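Local coordinates for protein polyketide synthase/nonribosomal peptide synthetase hybrid RzxB (Pseudomonas fluorescens, PDB 5IL6) that probably catalyses dehydration of beta-hydroxyacyl intermediates on an acyl carrier protein during polyketide chain assembly, as a dehydratase domain of the rhizoxin pathway, at residues A[44-49]-A[226-231]; A[61-66]-A[101-106]; A[162-167]-A[220-225]. All coordinates share one frame; numbering follows the deposited sequence.

Contact 1. Residues A[44-49]-A[226-231]; sequences RVNGQA and PALLLP
A beta hairpin with a two-residue loop, part of the double-hotdog fold of polyketide synthase dehydratases, meets the chain leading into strand 230-239 here, with Val45 and Asn46 pressed against Leu228. The hairpin is closed by a type I' turn from Val45 to Gln48. Its backbone pairing is reciprocal: Val45 N reaches Gln48 O at 2.8 Å, and Gln48 N reaches Val45 O at 3.1 Å. Gly47 has a phi of 88°, where a beta carbon would collide with the preceding carbonyl oxygen; by family sequence it is probably the glycine of the HxxxG motif that begins with the catalytic histidine. Arg44 braces the same turn from outside, its NH1 donating to Gly47 O over 2.9 Å from above the carbonyl plane.

The touching pair Val45-Leu228 is apolar. Leu228 CD2 is the branch that makes it, at 3.6 Å from Val45 CG1, and the two side chains cross at about a right angle. Val45 presents that methyl because CG1 is anti to its backbone N (chi1 178°). Asn46 adds its amide nitrogen against the same leucine methyl, ND2 lying 3.8 Å from Leu228 CD2, with the Asn46 and Leu228 side chains approaching from opposite directions. Leu230 adds a looser apolar flank, with CD1 4.5 Å from Val45 CG1.

Strand 166-168 flanks both partners: Arg44 and Asn46 bond through their backbones to Glu167 and Gly165, Leu228 and Leu230 both pack on Ile166, and Pro226 continues onto helix 154-164.

Contact 2. Residues A[61-66]-A[101-106]; sequences QAALTD and LELSMP
Ala63 and Leu103 are the closest backbone positions where helix 61-66 runs over strand 101-105, their CA atoms 7.9 Å apart; the local axes approach to 9.9 Å and cross at -46°. This is helix-on-sheet packing within the first hotdog unit, in which helix 53-67 is the central helix and the antiparallel strands curve round it. All four residues that meet are buried, and every side-chain pair is apolar.

Ala63 points at the strand and offers a single methyl to Leu101, whose two branches both reach it: CB lies 3.7 Å from CD2 and 3.9 Å from CD1. The small residue thus rests against the forked end of the leucine. Leu101 extends that fork because its CG is anti to the backbone N, chi1 being -175°. Two residues on, Leu103 meets both Ala63 and Leu64. Its CD1 approaches CD2 of Leu64 at 3.9 Å, the two side chains meeting nearly at right angles, and also sits 4.0 Å from Ala63 O. Leu64 leaves the helix obliquely to the strand, and a chi1 of -129°, far from a staggered value, brings its CD2 to Leu103.

Tyr29 of strand 27-32 touches both Ala63 and Leu101, while Leu78 of strand 77-85 also packs on Leu64. One turn within the helix is doubly gripped: Gln61 O accepts Thr65 N at 3.0 Å and, from the opposite face of its carbonyl plane, Thr65 OG1 at 2.8 Å.

Contact 3. Residues A[162-167]-A[220-225]; sequences AAMGIE and DELEER
Ala163 and Met164, in the last turn of helix 154-164, meet Glu224 and Leu222 of the irregular loop that precedes strand 230-239. The backbones come close at one end, with Ala163 and Arg225 CA atoms 5.5 Å apart. There the Ala163 methyl points at the loop and its CB lies 3.4 Å from Glu224 O, a van der Waals contact between a methyl and a main-chain carbonyl.

The second pair is purely apolar and depends on conformation. Met164 holds CG between its backbone N and carbonyl carbon (chi1 67°), and the chain bends at chi3, 49°, which turns the terminal methyl toward the loop. CE consequently reaches Leu222 CD1 at 4.1 Å. The leucine points its beta carbon at the helix end, and the two side chains run at an oblique angle to each other. Glu224, by contrast, directs its beta carbon away and contributes through its backbone; its carboxylate OE1 makes a long salt bridge, 3.7 Å, with NH1 of the poorly ordered Arg225.

Gly165 ends the helix in a Schellman motif, its positive phi of 115° letting the chain turn directly into strand 166-168. Met215 touches both Met164 and Leu222, and Tyr261 of strand 261-268 packs on Leu222, while strand 166-168 goes on to pair beside strand 43-45.

Contacts 1 and 3 are neighbours, with centres about 10 Å apart: strand 166-168 of contact 3 pairs beside strand 43-45 of contact 1, and their second segments, 220-225 and 226-231, are consecutive in the chain. Both are partly buried, joining a hairpin or helix end to one continuous run of chain, and mix methyl contacts with an amide or carbonyl atom. Contact 2 lies on the other side of the chain's centre, about 28 Å from contact 1 and 36 Å from contact 3 between centres. Fully buried, it packs aliphatic side chains between a regular helix and strand within the first hotdog, whereas contact 1 joins the first hotdog to the second.

Contact 1. Residues A[44-49]-A[226-231]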
ATOM      1  N   ARG A  44      -2.414  12.717  -5.710  1.00 22.17           N
ATOM      2  CA  ARG A  44      -3.212  13.205  -6.826  1.00 21.98           C
ATOM      3  C   ARG A  44      -2.751  12.556  -8.122  1.00 23.29           C
ATOM      4  O   ARG A  44      -1.563  12.598  -8.457  1.00 25.09           O
ATOM      5  CB  ARG A  44      -3.130  14.729  -6.936  1.00 23.82           C
ATOM      6  CG  ARG A  44      -3.853  15.449  -5.806  1.00 28.31           C
ATOM      7  CD  ARG A  44      -3.969  16.949  -6.056  1.00 32.78           C
ATOM      8  NE  ARG A  44      -4.842  17.591  -5.072  1.00 34.34           N
ATOM      9  CZ  ARG A  44      -6.151  17.777  -5.222  1.00 33.15           C
ATOM     10  NH1 ARG A  44      -6.769  17.375  -6.325  1.00 28.73           N
ATOM     11  NH2 ARG A  44      -6.851  18.375  -4.264  1.00 28.90           N
ATOM     12  N   VAL A  45      -3.697  11.963  -8.846  1.00 22.37           N
ATOM     13  CA  VAL A  45      -3.431  11.293 -10.113  1.00 22.21           C
ATOM     14  C   VAL A  45      -4.207  12.029 -11.194  1.00 22.69           C
ATOM     15  O   VAL A  45      -5.441  12.104 -11.139  1.00 23.18           O
ATOM     16  CB  VAL A  45      -3.822   9.808 -10.066  1.00 25.61           C
ATOM     17  CG1 VAL A  45      -3.568   9.145 -11.416  1.00 29.38           C
ATOM     18  CG2 VAL A  45      -3.061   9.092  -8.955  1.00 20.74           C
ATOM     19  N   ASN A  46      -3.486  12.573 -12.171  1.00 25.12           N
ATOM     20  CA  ASN A  46      -4.092  13.380 -13.229  1.00 33.94           C
ATOM     21  C   ASN A  46      -4.946  14.497 -12.632  1.00 33.73           C
ATOM     22  O   ASN A  46      -6.012  14.841 -13.148  1.00 33.73           O
ATOM     23  CB  ASN A  46      -4.910  12.507 -14.183  1.00 36.77           C
ATOM     24  CG  ASN A  46      -4.044  11.567 -15.002  1.00 41.28           C
ATOM     25  OD1 ASN A  46      -2.901  11.887 -15.336  1.00 37.62           O
ATOM     26  ND2 ASN A  46      -4.585  10.400 -15.330  1.00 47.00           N
ATOM     27  N   GLY A  47      -4.465  15.070 -11.528  1.00 29.84           N
ATOM     28  CA  GLY A  47      -5.098  16.212 -10.904  1.00 32.69           C
ATOM     29  C   GLY A  47      -6.176  15.891  -9.887  1.00 26.79           C
ATOM     30  O   GLY A  47      -6.614  16.803  -9.172  1.00 31.05           O
ATOM     31  N   GLN A  48      -6.611  14.639  -9.787  1.00 23.30           N
ATOM     32  CA  GLN A  48      -7.673  14.258  -8.865  1.00 27.30           C
ATOM     33  C   GLN A  48      -7.085  13.605  -7.624  1.00 24.41           C
ATOM     34  O   GLN A  48      -6.177  12.774  -7.717  1.00 22.15           O
ATOM     35  CB  GLN A  48      -8.659  13.289  -9.519  1.00 35.67           C
ATOM     36  CG  GLN A  48      -9.385  13.843 -10.725  1.00 44.05           C
ATOM     37  CD  GLN A  48     -10.438  12.887 -11.246  1.00 50.07           C
ATOM     38  OE1 GLN A  48     -10.130  11.930 -11.955  1.00 49.54           O
ATOM     39  NE2 GLN A  48     -11.693  13.143 -10.894  1.00 52.93           N
ATOM     40  N   ALA A  49      -7.619  13.975  -6.463  1.00 23.43           N
ATOM     41  CA  ALA A  49      -7.264  13.294  -5.226  1.00 22.88           C
ATOM     42  C   ALA A  49      -7.821  11.879  -5.262  1.00 24.03           C
ATOM     43  O   ALA A  49      -9.040  11.684  -5.335  1.00 23.13           O
ATOM     44  CB  ALA A  49      -7.804  14.060  -4.021  1.00 23.84           C
ATOM     45  N   PRO A 226       6.618   8.959 -19.611  1.00 64.32           N
ATOM     46  CA  PRO A 226       6.082   7.601 -19.719  1.00 58.16           C
ATOM     47  C   PRO A 226       4.586   7.584 -19.457  1.00 48.81           C
ATOM     48  O   PRO A 226       4.004   8.538 -18.932  1.00 46.24           O
ATOM     49  CB  PRO A 226       6.846   6.838 -18.636  1.00 56.77           C
ATOM     50  CG  PRO A 226       7.041   7.869 -17.576  1.00 55.08           C
ATOM     51  CD  PRO A 226       7.266   9.178 -18.306  1.00 58.20           C
ATOM     52  N   ALA A 227       3.959   6.477 -19.832  1.00 41.61           N
ATOM     53  CA  ALA A 227       2.551   6.302 -19.522  1.00 37.06           C
ATOM     54  C   ALA A 227       2.361   6.164 -18.015  1.00 29.93           C
ATOM     55  O   ALA A 227       3.275   5.787 -17.275  1.00 30.21           O
ATOM     56  CB  ALA A 227       1.986   5.078 -20.240  1.00 37.86           C
ATOM     57  N   LEU A 228       1.154   6.488 -17.562  1.00 31.54           N
ATOM     58  CA  LEU A 228       0.840   6.385 -16.145  1.00 37.85           C
ATOM     59  C   LEU A 228       0.900   4.931 -15.699  1.00 32.13           C
ATOM     60  O   LEU A 228       0.268   4.057 -16.299  1.00 30.65           O
ATOM     61  CB  LEU A 228      -0.546   6.968 -15.872  1.00 44.98           C
ATOM     62  CG  LEU A 228      -1.107   6.750 -14.464  1.00 48.44           C
ATOM     63  CD1 LEU A 228      -0.197   7.349 -13.403  1.00 49.95           C
ATOM     64  CD2 LEU A 228      -2.507   7.330 -14.364  1.00 44.82           C
ATOM     65  N   LEU A 229       1.663   4.676 -14.640  1.00 27.22           N
ATOM     66  CA  LEU A 229       1.785   3.350 -14.051  1.00 29.84           C
ATOM     67  C   LEU A 229       1.223   3.389 -12.640  1.00 33.30           C
ATOM     68  O   LEU A 229       1.567   4.284 -11.858  1.00 36.51           O
ATOM     69  CB  LEU A 229       3.244   2.891 -14.010  1.00 31.91           C
ATOM     70  CG  LEU A 229       3.959   2.686 -15.346  1.00 34.53           C
ATOM     71  CD1 LEU A 229       5.430   2.393 -15.097  1.00 39.15           C
ATOM     72  CD2 LEU A 229       3.315   1.561 -16.144  1.00 32.85           C
ATOM     73  N   LEU A 230       0.377   2.421 -12.311  1.00 35.09           N
ATOM     74  CA  LEU A 230      -0.200   2.326 -10.980  1.00 42.60           C
ATOM     75  C   LEU A 230      -0.157   0.881 -10.512  1.00 31.11           C
ATOM     76  O   LEU A 230      -0.215  -0.041 -11.335  1.00 23.32           O
ATOM     77  CB  LEU A 230      -1.654   2.825 -10.939  1.00 61.08           C
ATOM     78  CG  LEU A 230      -1.900   4.312 -11.195  1.00 75.78           C
ATOM     79  CD1 LEU A 230      -3.383   4.614 -11.059  1.00 80.99           C
ATOM     80  CD2 LEU A 230      -1.090   5.184 -10.243  1.00 80.86           C
ATOM     81  N   PRO A 231      -0.073   0.653  -9.204  1.00 28.77           N
ATOM     82  CA  PRO A 231      -0.178  -0.720  -8.698  1.00 28.85           C
ATOM     83  C   PRO A 231      -1.491  -1.351  -9.137  1.00 25.89           C
ATOM     84  O   PRO A 231      -2.558  -0.747  -9.021  1.00 25.24           O
ATOM     85  CB  PRO A 231      -0.108  -0.545  -7.176  1.00 29.31           C
ATOM     86  CG  PRO A 231       0.582   0.763  -6.980  1.00 32.98           C
ATOM     87  CD  PRO A 231       0.109   1.621  -8.111  1.00 28.13           C
TER

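Contact 2. Residues A[61-66]-A[101-106]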
ATOM      1  N   GLN A  61      -5.888  -4.779   6.539  1.00 23.00           N
ATOM      2  CA  GLN A  61      -5.202  -5.168   7.766  1.00 23.53           C
ATOM      3  C   GLN A  61      -5.996  -4.746   8.998  1.00 24.37           C
ATOM      4  O   GLN A  61      -6.133  -5.519   9.953  1.00 25.57           O
ATOM      5  CB  GLN A  61      -3.798  -4.561   7.792  1.00 26.45           C
ATOM      6  CG  GLN A  61      -2.873  -5.113   6.712  1.00 34.42           C
ATOM      7  CD  GLN A  61      -1.602  -4.304   6.545  1.00 33.68           C
ATOM      8  OE1 GLN A  61      -1.532  -3.143   6.948  1.00 30.25           O
ATOM      9  NE2 GLN A  61      -0.585  -4.917   5.951  1.00 28.92           N
ATOM     10  N   ALA A  62      -6.529  -3.524   8.994  1.00 24.88           N
ATOM     11  CA  ALA A  62      -7.333  -3.062  10.120  1.00 22.66           C
ATOM     12  C   ALA A  62      -8.605  -3.889  10.265  1.00 20.00           C
ATOM     13  O   ALA A  62      -8.995  -4.256  11.378  1.00 22.01           O
ATOM     14  CB  ALA A  62      -7.674  -1.583   9.947  1.00 21.24           C
ATOM     15  N   ALA A  63      -9.272  -4.185   9.147  1.00 19.25           N
ATOM     16  CA  ALA A  63     -10.519  -4.942   9.205  1.00 20.06           C
ATOM     17  C   ALA A  63     -10.277  -6.347   9.732  1.00 25.47           C
ATOM     18  O   ALA A  63     -11.033  -6.841  10.577  1.00 23.20           O
ATOM     19  CB  ALA A  63     -11.165  -4.994   7.821  1.00 19.50           C
ATOM     20  N   LEU A  64      -9.230  -7.012   9.242  1.00 26.16           N
ATOM     21  CA  LEU A  64      -8.935  -8.358   9.718  1.00 29.64           C
ATOM     22  C   LEU A  64      -8.589  -8.349  11.199  1.00 26.89           C
ATOM     23  O   LEU A  64      -9.039  -9.219  11.956  1.00 24.61           O
ATOM     24  CB  LEU A  64      -7.784  -8.962   8.914  1.00 38.79           C
ATOM     25  CG  LEU A  64      -8.030 -10.355   8.332  1.00 49.44           C
ATOM     26  CD1 LEU A  64      -8.600 -11.319   9.378  1.00 49.82           C
ATOM     27  CD2 LEU A  64      -8.942 -10.239   7.130  1.00 53.02           C
ATOM     28  N   THR A  65      -7.780  -7.380  11.629  1.00 26.53           N
ATOM     29  CA  THR A  65      -7.399  -7.296  13.034  1.00 29.95           C
ATOM     30  C   THR A  65      -8.623  -7.120  13.924  1.00 28.18           C
ATOM     31  O   THR A  65      -8.705  -7.716  15.005  1.00 28.27           O
ATOM     32  CB  THR A  65      -6.415  -6.145  13.234  1.00 31.75           C
ATOM     33  OG1 THR A  65      -5.234  -6.387  12.458  1.00 32.09           O
ATOM     34  CG2 THR A  65      -6.037  -5.998  14.707  1.00 32.64           C
ATOM     35  N   ASP A  66      -9.583  -6.300  13.491  1.00 27.65           N
ATOM     36  CA  ASP A  66     -10.807  -6.122  14.265  1.00 29.08           C
ATOM     37  C   ASP A  66     -11.637  -7.401  14.279  1.00 28.74           C
ATOM     38  O   ASP A  66     -12.131  -7.818  15.334  1.00 29.26           O
ATOM     39  CB  ASP A  66     -11.623  -4.963  13.689  1.00 28.84           C
ATOM     40  CG  ASP A  66     -12.763  -4.545  14.595  1.00 33.99           C
ATOM     41  OD1 ASP A  66     -12.496  -3.867  15.608  1.00 35.85           O
ATOM     42  OD2 ASP A  66     -13.925  -4.894  14.298  1.00 35.51           O
ATOM     43  N   LEU A 101     -16.089  -2.155   3.048  1.00 21.67           N
ATOM     44  CA  LEU A 101     -15.240  -3.343   3.032  1.00 21.77           C
ATOM     45  C   LEU A 101     -16.057  -4.520   3.538  1.00 22.56           C
ATOM     46  O   LEU A 101     -16.570  -4.485   4.661  1.00 21.30           O
ATOM     47  CB  LEU A 101     -13.987  -3.154   3.893  1.00 19.19           C
ATOM     48  CG  LEU A 101     -12.950  -4.288   3.853  1.00 19.10           C
ATOM     49  CD1 LEU A 101     -11.564  -3.734   4.138  1.00 22.65           C
ATOM     50  CD2 LEU A 101     -13.267  -5.410   4.841  1.00 18.72           C
ATOM     51  N   GLU A 102     -16.179  -5.556   2.711  1.00 21.88           N
ATOM     52  CA  GLU A 102     -16.892  -6.774   3.073  1.00 24.29           C
ATOM     53  C   GLU A 102     -15.892  -7.880   3.374  1.00 23.27           C
ATOM     54  O   GLU A 102     -14.948  -8.093   2.608  1.00 22.81           O
ATOM     55  CB  GLU A 102     -17.839  -7.213   1.957  1.00 27.36           C
ATOM     56  CG  GLU A 102     -19.199  -6.546   2.009  1.00 34.26           C
ATOM     57  CD  GLU A 102     -20.090  -6.938   0.840  1.00 40.47           C
ATOM     58  OE1 GLU A 102     -19.771  -7.927   0.148  1.00 41.43           O
ATOM     59  OE2 GLU A 102     -21.112  -6.258   0.617  1.00 40.87           O
ATOM     60  N   LEU A 103     -16.108  -8.577   4.488  1.00 22.33           N
ATOM     61  CA  LEU A 103     -15.215  -9.633   4.950  1.00 25.09           C
ATOM     62  C   LEU A 103     -16.027 -10.902   5.158  1.00 25.52           C
ATOM     63  O   LEU A 103     -16.999 -10.901   5.920  1.00 21.20           O
ATOM     64  CB  LEU A 103     -14.518  -9.220   6.248  1.00 31.78           C
ATOM     65  CG  LEU A 103     -13.223  -9.934   6.642  1.00 42.66           C
ATOM     66  CD1 LEU A 103     -12.589  -9.194   7.808  1.00 50.32           C
ATOM     67  CD2 LEU A 103     -13.454 -11.392   7.007  1.00 45.39           C
ATOM     68  N   SER A 104     -15.621 -11.981   4.496  1.00 26.06           N
ATOM     69  CA  SER A 104     -16.269 -13.275   4.642  1.00 27.18           C
ATOM     70  C   SER A 104     -15.210 -14.337   4.899  1.00 28.60           C
ATOM     71  O   SER A 104     -14.010 -14.111   4.720  1.00 27.15           O
ATOM     72  CB  SER A 104     -17.097 -13.633   3.401  1.00 31.44           C
ATOM     73  OG  SER A 104     -16.284 -13.686   2.242  1.00 39.05           O
ATOM     74  N   MET A 105     -15.668 -15.506   5.337  1.00 29.19           N
ATOM     75  CA  MET A 105     -14.788 -16.630   5.648  1.00 31.19           C
ATOM     76  C   MET A 105     -15.426 -17.896   5.096  1.00 44.20           C
ATOM     77  O   MET A 105     -16.054 -18.669   5.831  1.00 46.43           O
ATOM     78  CB  MET A 105     -14.542 -16.740   7.154  1.00 30.89           C
ATOM     79  CG  MET A 105     -13.368 -17.632   7.505  1.00 36.86           C
ATOM     80  SD  MET A 105     -13.152 -17.900   9.269  1.00 43.23           S
ATOM     81  CE  MET A 105     -14.613 -18.866   9.653  1.00 50.30           C
ATOM     82  N   PRO A 106     -15.298 -18.134   3.788  1.00 50.60           N
ATOM     83  CA  PRO A 106     -15.931 -19.331   3.206  1.00 56.48           C
ATOM     84  C   PRO A 106     -15.412 -20.630   3.796  1.00 54.85           C
ATOM     85  O   PRO A 106     -16.128 -21.639   3.777  1.00 54.82           O
ATOM     86  CB  PRO A 106     -15.606 -19.222   1.709  1.00 63.99           C
ATOM     87  CG  PRO A 106     -15.094 -17.843   1.485  1.00 64.08           C
ATOM     88  CD  PRO A 106     -14.613 -17.304   2.785  1.00 55.88           C
TER

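Contact 3. Residues A[162-167]-A[220-225]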
ATOM      1  N   ALA A 162       5.691  12.781 -11.524  1.00 31.44           N
ATOM      2  CA  ALA A 162       4.906  13.942 -11.918  1.00 30.16           C
ATOM      3  C   ALA A 162       4.705  13.977 -13.426  1.00 30.56           C
ATOM      4  O   ALA A 162       3.636  14.374 -13.908  1.00 29.48           O
ATOM      5  CB  ALA A 162       5.589  15.223 -11.434  1.00 30.53           C
ATOM      6  N   ALA A 163       5.722  13.567 -14.190  1.00 31.00           N
ATOM      7  CA  ALA A 163       5.591  13.543 -15.643  1.00 33.31           C
ATOM      8  C   ALA A 163       4.546  12.537 -16.109  1.00 34.65           C
ATOM      9  O   ALA A 163       3.944  12.728 -17.172  1.00 37.87           O
ATOM     10  CB  ALA A 163       6.945  13.232 -16.284  1.00 39.73           C
ATOM     11  N   MET A 164       4.312  11.469 -15.347  1.00 32.11           N
ATOM     12  CA  MET A 164       3.284  10.504 -15.713  1.00 34.35           C
ATOM     13  C   MET A 164       1.912  10.868 -15.154  1.00 34.47           C
ATOM     14  O   MET A 164       0.926  10.209 -15.501  1.00 37.05           O
ATOM     15  CB  MET A 164       3.680   9.086 -15.278  1.00 33.77           C
ATOM     16  CG  MET A 164       3.737   8.821 -13.787  1.00 38.72           C
ATOM     17  SD  MET A 164       4.089   7.083 -13.407  1.00 37.70           S
ATOM     18  CE  MET A 164       5.493   6.745 -14.466  1.00 38.32           C
ATOM     19  N   GLY A 165       1.831  11.884 -14.298  1.00 31.03           N
ATOM     20  CA  GLY A 165       0.564  12.363 -13.784  1.00 32.24           C
ATOM     21  C   GLY A 165       0.330  12.188 -12.297  1.00 29.02           C
ATOM     22  O   GLY A 165      -0.801  12.404 -11.843  1.00 29.29           O
ATOM     23  N   ILE A 166       1.345  11.817 -11.522  1.00 24.26           N
ATOM     24  CA  ILE A 166       1.189  11.547 -10.095  1.00 24.36           C
ATOM     25  C   ILE A 166       1.951  12.615  -9.323  1.00 25.10           C
ATOM     26  O   ILE A 166       3.169  12.761  -9.489  1.00 31.61           O
ATOM     27  CB  ILE A 166       1.687  10.142  -9.722  1.00 24.66           C
ATOM     28  CG1 ILE A 166       0.949   9.076 -10.540  1.00 23.27           C
ATOM     29  CG2 ILE A 166       1.495   9.893  -8.226  1.00 28.18           C
ATOM     30  CD1 ILE A 166       1.533   7.685 -10.397  1.00 27.61           C
ATOM     31  N   GLU A 167       1.237  13.355  -8.478  1.00 24.22           N
ATOM     32  CA  GLU A 167       1.817  14.412  -7.661  1.00 26.73           C
ATOM     33  C   GLU A 167       1.512  14.137  -6.197  1.00 27.41           C
ATOM     34  O   GLU A 167       0.371  13.821  -5.845  1.00 23.19           O
ATOM     35  CB  GLU A 167       1.272  15.782  -8.077  1.00 35.20           C
ATOM     36  CG  GLU A 167       1.514  16.101  -9.543  1.00 48.14           C
ATOM     37  CD  GLU A 167       2.179  17.445  -9.748  1.00 56.00           C
ATOM     38  OE1 GLU A 167       1.562  18.323 -10.385  1.00 64.18           O
ATOM     39  OE2 GLU A 167       3.316  17.624  -9.264  1.00 55.43           O
ATOM     40  N   ASP A 220      15.911   4.803 -15.834  1.00 66.80           N
ATOM     41  CA  ASP A 220      16.577   4.625 -17.122  1.00 82.34           C
ATOM     42  C   ASP A 220      15.652   3.981 -18.149  1.00 77.16           C
ATOM     43  O   ASP A 220      15.680   4.345 -19.329  1.00 69.07           O
ATOM     44  CB  ASP A 220      17.852   3.801 -16.941  1.00 98.40           C
ATOM     45  CG  ASP A 220      18.960   4.589 -16.270  1.00110.75           C
ATOM     46  OD1 ASP A 220      19.127   5.782 -16.603  1.00115.59           O
ATOM     47  OD2 ASP A 220      19.660   4.020 -15.406  1.00114.51           O
ATOM     48  N   GLU A 221      14.825   3.020 -17.728  1.00 79.61           N
ATOM     49  CA  GLU A 221      13.952   2.340 -18.681  1.00 84.51           C
ATOM     50  C   GLU A 221      12.893   3.288 -19.228  1.00 72.08           C
ATOM     51  O   GLU A 221      12.674   3.357 -20.443  1.00 71.74           O
ATOM     52  CB  GLU A 221      13.277   1.131 -18.032  1.00 99.80           C
ATOM     53  CG  GLU A 221      14.195  -0.043 -17.745  1.00113.51           C
ATOM     54  CD  GLU A 221      13.442  -1.357 -17.663  1.00120.36           C
ATOM     55  OE1 GLU A 221      12.309  -1.437 -18.184  1.00120.97           O
ATOM     56  OE2 GLU A 221      13.986  -2.316 -17.072  1.00124.13           O
ATOM     57  N   LEU A 222      12.224   4.021 -18.345  1.00 60.98           N
ATOM     58  CA  LEU A 222      11.122   4.870 -18.763  1.00 56.70           C
ATOM     59  C   LEU A 222      11.631   6.084 -19.531  1.00 59.85           C
ATOM     60  O   LEU A 222      12.756   6.550 -19.332  1.00 57.99           O
ATOM     61  CB  LEU A 222      10.318   5.328 -17.546  1.00 51.47           C
ATOM     62  CG  LEU A 222       9.722   4.208 -16.689  1.00 44.09           C
ATOM     63  CD1 LEU A 222       8.962   4.787 -15.505  1.00 37.01           C
ATOM     64  CD2 LEU A 222       8.821   3.298 -17.513  1.00 43.22           C
ATOM     65  N   GLU A 223      10.785   6.590 -20.422  1.00 67.04           N
ATOM     66  CA  GLU A 223      11.092   7.793 -21.177  1.00 78.22           C
ATOM     67  C   GLU A 223      10.745   9.023 -20.338  1.00 75.61           C
ATOM     68  O   GLU A 223      10.256   8.921 -19.211  1.00 68.24           O
ATOM     69  CB  GLU A 223      10.345   7.782 -22.511  1.00 88.20           C
ATOM     70  CG  GLU A 223      10.837   8.822 -23.516  1.00 96.50           C
ATOM     71  CD  GLU A 223      10.480   8.482 -24.951  1.00100.71           C
ATOM     72  OE1 GLU A 223      10.150   7.310 -25.229  1.00101.25           O
ATOM     73  OE2 GLU A 223      10.524   9.396 -25.802  1.00103.48           O
ATOM     74  N   GLU A 224      11.038  10.207 -20.881  1.00 81.42           N
ATOM     75  CA  GLU A 224      10.773  11.446 -20.159  1.00 85.08           C
ATOM     76  C   GLU A 224       9.304  11.557 -19.759  1.00 80.04           C
ATOM     77  O   GLU A 224       8.989  11.981 -18.641  1.00 70.66           O
ATOM     78  CB  GLU A 224      11.190  12.636 -21.024  1.00 90.66           C
ATOM     79  CG  GLU A 224      11.287  13.957 -20.285  1.00 91.53           C
ATOM     80  CD  GLU A 224      11.678  15.099 -21.202  1.00 92.01           C
ATOM     81  OE1 GLU A 224      12.108  14.824 -22.342  1.00 92.86           O
ATOM     82  OE2 GLU A 224      11.558  16.271 -20.785  1.00 90.82           O
ATOM     83  N   ARG A 225       8.391  11.182 -20.658  1.00 84.39           N
ATOM     84  CA  ARG A 225       6.951  11.245 -20.416  1.00 87.28           C
ATOM     85  C   ARG A 225       6.361   9.846 -20.567  1.00 75.48           C
ATOM     86  O   ARG A 225       5.659   9.556 -21.544  1.00 74.73           O
ATOM     87  CB  ARG A 225       6.273  12.225 -21.370  1.00103.10           C
ATOM     88  CG  ARG A 225       6.561  11.959 -22.842  1.00118.62           C
ATOM     89  CD  ARG A 225       6.141  13.119 -23.723  1.00129.70           C
ATOM     90  NE  ARG A 225       6.987  13.208 -24.908  1.00138.33           N
ATOM     91  CZ  ARG A 225       8.200  13.754 -24.920  1.00144.67           C
ATOM     92  NH1 ARG A 225       8.714  14.266 -23.809  1.00143.58           N
ATOM     93  NH2 ARG A 225       8.902  13.788 -26.043  1.00150.75           N
TER